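Local coordinates for uncharacterized protein (Bacteroides ovatus, PDB 4FXT) that is of unknown function but belongs to the DUF3823 family, joining a transthyretin-clan N-terminal domain to an E-set-clan C-terminal domain, at residues 20-24 and 190-195. Numbering follows the deposited sequence.
Sequences AVGVR and EYCYSQ
A salt bridge, Arg24 NE to Glu190 OE2 at 2.6 Å, is the shortest link between residues 20-24 and 190-195; the carboxylate oxygen lies near the guanidinium plane at its edge. Arg24 extends (chi1 and chi2 t) before bending at chi3 (p). One backbone hydrogen bond follows, Tyr193 N to Gly22 O, 3.1 Å and nearly straight (167°). Both backbones are mostly extended, their end-to-end directions 127° apart, and their CA atoms come nearest at Gly22 and Tyr193 (4.6 Å). An ideal CB on Gly22 would lie 2.2 Å from Tyr193 O, so the approach leaves no room for a side chain. Tyr193 (chi1 m) brings CE1 within 3.8 Å of Arg24 CB, while its OH is hydrogen-bonded to Glu142 N. Val21 CG1 meets Cys192 SG at 3.7 Å. Arg180 hydrogen-bonds to both Val23 O and Ser194 O. Charge pairing, a backbone bond and apolar contact thus join an N-terminal-domain loop to the start of the C-terminal domain's edge strand 192-200 and the loop leading into it.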
loop_
_atom_site.group_PDB
_atom_site.type_symbol
_atom_site.label_atom_id
_atom_site.label_comp_id
_atom_site.label_asym_id
_atom_site.label_seq_id
_atom_site.Cartn_x
_atom_site.Cartn_y
_atom_site.Cartn_z
ATOM N N ALA A 20 5.124 4.868 5.126
ATOM C CA ALA A 20 4.930 4.486 3.722
ATOM C C ALA A 20 3.608 3.745 3.570
ATOM O O ALA A 20 3.329 2.815 4.340
ATOM C CB ALA A 20 6.087 3.636 3.241
ATOM N N VAL A 21 2.770 4.218 2.648
ATOM C CA VAL A 21 1.428 3.677 2.409
ATOM C C VAL A 21 1.532 2.424 1.539
ATOM O O VAL A 21 1.912 2.499 0.371
ATOM C CB VAL A 21 0.475 4.721 1.778
ATOM C CG1 VAL A 21 -0.889 4.119 1.516
ATOM C CG2 VAL A 21 0.329 5.933 2.680
ATOM N N GLY A 22 1.131 1.294 2.115
ATOM C CA GLY A 22 1.160 0.006 1.437
ATOM C C GLY A 22 0.171 -0.058 0.297
ATOM O O GLY A 22 -0.959 0.437 0.406
ATOM N N VAL A 23 0.608 -0.629 -0.830
ATOM C CA VAL A 23 -0.321 -0.717 -1.928
ATOM C C VAL A 23 -0.070 -2.042 -2.678
ATOM O O VAL A 23 0.849 -2.778 -2.299
ATOM C CB VAL A 23 -0.180 0.535 -2.816
ATOM C CG1 VAL A 23 1.087 0.499 -3.662
ATOM C CG2 VAL A 23 -1.399 0.685 -3.679
ATOM N N ARG A 24 -0.935 -2.382 -3.673
ATOM C CA ARG A 24 -0.764 -3.601 -4.459
ATOM C C ARG A 24 0.323 -3.361 -5.557
ATOM O O ARG A 24 0.298 -2.334 -6.253
ATOM C CB ARG A 24 -2.096 -4.055 -5.065
ATOM C CG ARG A 24 -1.970 -5.303 -5.924
ATOM C CD ARG A 24 -3.267 -5.808 -6.499
ATOM N NE ARG A 24 -3.837 -4.868 -7.459
ATOM C CZ ARG A 24 -3.594 -4.875 -8.764
ATOM N NH1 ARG A 24 -2.782 -5.784 -9.292
ATOM N NH2 ARG A 24 -4.156 -3.972 -9.549
ATOM N N GLU A 190 -8.909 0.018 -5.670
ATOM C CA GLU A 190 -7.801 -0.644 -5.025
ATOM C C GLU A 190 -7.937 -0.670 -3.517
ATOM O O GLU A 190 -8.466 0.249 -2.920
ATOM C CB GLU A 190 -6.513 0.145 -5.411
ATOM C CG GLU A 190 -5.252 -0.675 -5.476
ATOM C CD GLU A 190 -5.347 -1.774 -6.514
ATOM O OE1 GLU A 190 -5.929 -1.578 -7.616
ATOM O OE2 GLU A 190 -4.793 -2.850 -6.205
ATOM N N TYR A 191 -7.382 -1.705 -2.905
ATOM C CA TYR A 191 -7.257 -1.781 -1.472
ATOM C C TYR A 191 -6.066 -0.985 -1.014
ATOM O O TYR A 191 -5.083 -0.843 -1.754
ATOM C CB TYR A 191 -7.110 -3.244 -0.990
ATOM C CG TYR A 191 -8.346 -4.102 -0.891
ATOM C CD1 TYR A 191 -8.974 -4.586 -2.034
ATOM C CD2 TYR A 191 -8.787 -4.579 0.340
ATOM C CE1 TYR A 191 -10.096 -5.405 -1.955
ATOM C CE2 TYR A 191 -9.896 -5.425 0.434
ATOM C CZ TYR A 191 -10.539 -5.846 -0.724
ATOM O OH TYR A 191 -11.622 -6.690 -0.668
ATOM N N CYS A 192 -6.104 -0.538 0.220
ATOM C CA CYS A 192 -4.969 0.042 0.886
ATOM C C CYS A 192 -4.467 -0.989 1.865
ATOM O O CYS A 192 -5.268 -1.564 2.607
ATOM C CB CYS A 192 -5.284 1.374 1.548
ATOM S SG CYS A 192 -3.873 2.070 2.458
ATOM N N TYR A 193 -3.169 -1.273 1.842
ATOM C CA TYR A 193 -2.627 -2.355 2.636
ATOM C C TYR A 193 -1.606 -1.944 3.666
ATOM O O TYR A 193 -0.975 -0.882 3.616
ATOM C CB TYR A 193 -1.917 -3.359 1.702
ATOM C CG TYR A 193 -2.758 -3.976 0.603
ATOM C CD1 TYR A 193 -2.904 -3.340 -0.632
ATOM C CD2 TYR A 193 -3.327 -5.236 0.759
ATOM C CE1 TYR A 193 -3.653 -3.915 -1.654
ATOM C CE2 TYR A 193 -4.074 -5.824 -0.258
ATOM C CZ TYR A 193 -4.219 -5.168 -1.467
ATOM O OH TYR A 193 -4.940 -5.784 -2.461
ATOM N N SER A 194 -1.402 -2.884 4.584
ATOM C CA SER A 194 -0.358 -2.909 5.586
ATOM C C SER A 194 0.905 -3.316 4.906
ATOM O O SER A 194 0.874 -3.671 3.719
ATOM C CB SER A 194 -0.743 -3.877 6.695
ATOM O OG SER A 194 -0.737 -5.189 6.155
ATOM N N GLN A 195 2.000 -3.406 5.649
ATOM C CA GLN A 195 3.203 -3.910 5.033
ATOM C C GLN A 195 3.088 -5.436 4.897
ATOM O O GLN A 195 2.342 -6.052 5.672
ATOM C CB GLN A 195 4.443 -3.479 5.832
ATOM C CG GLN A 195 4.812 -1.996 5.593
ATOM C CD GLN A 195 5.175 -1.629 4.134
ATOM O OE1 GLN A 195 5.978 -2.319 3.462
ATOM N NE2 GLN A 195 4.631 -0.499 3.635
#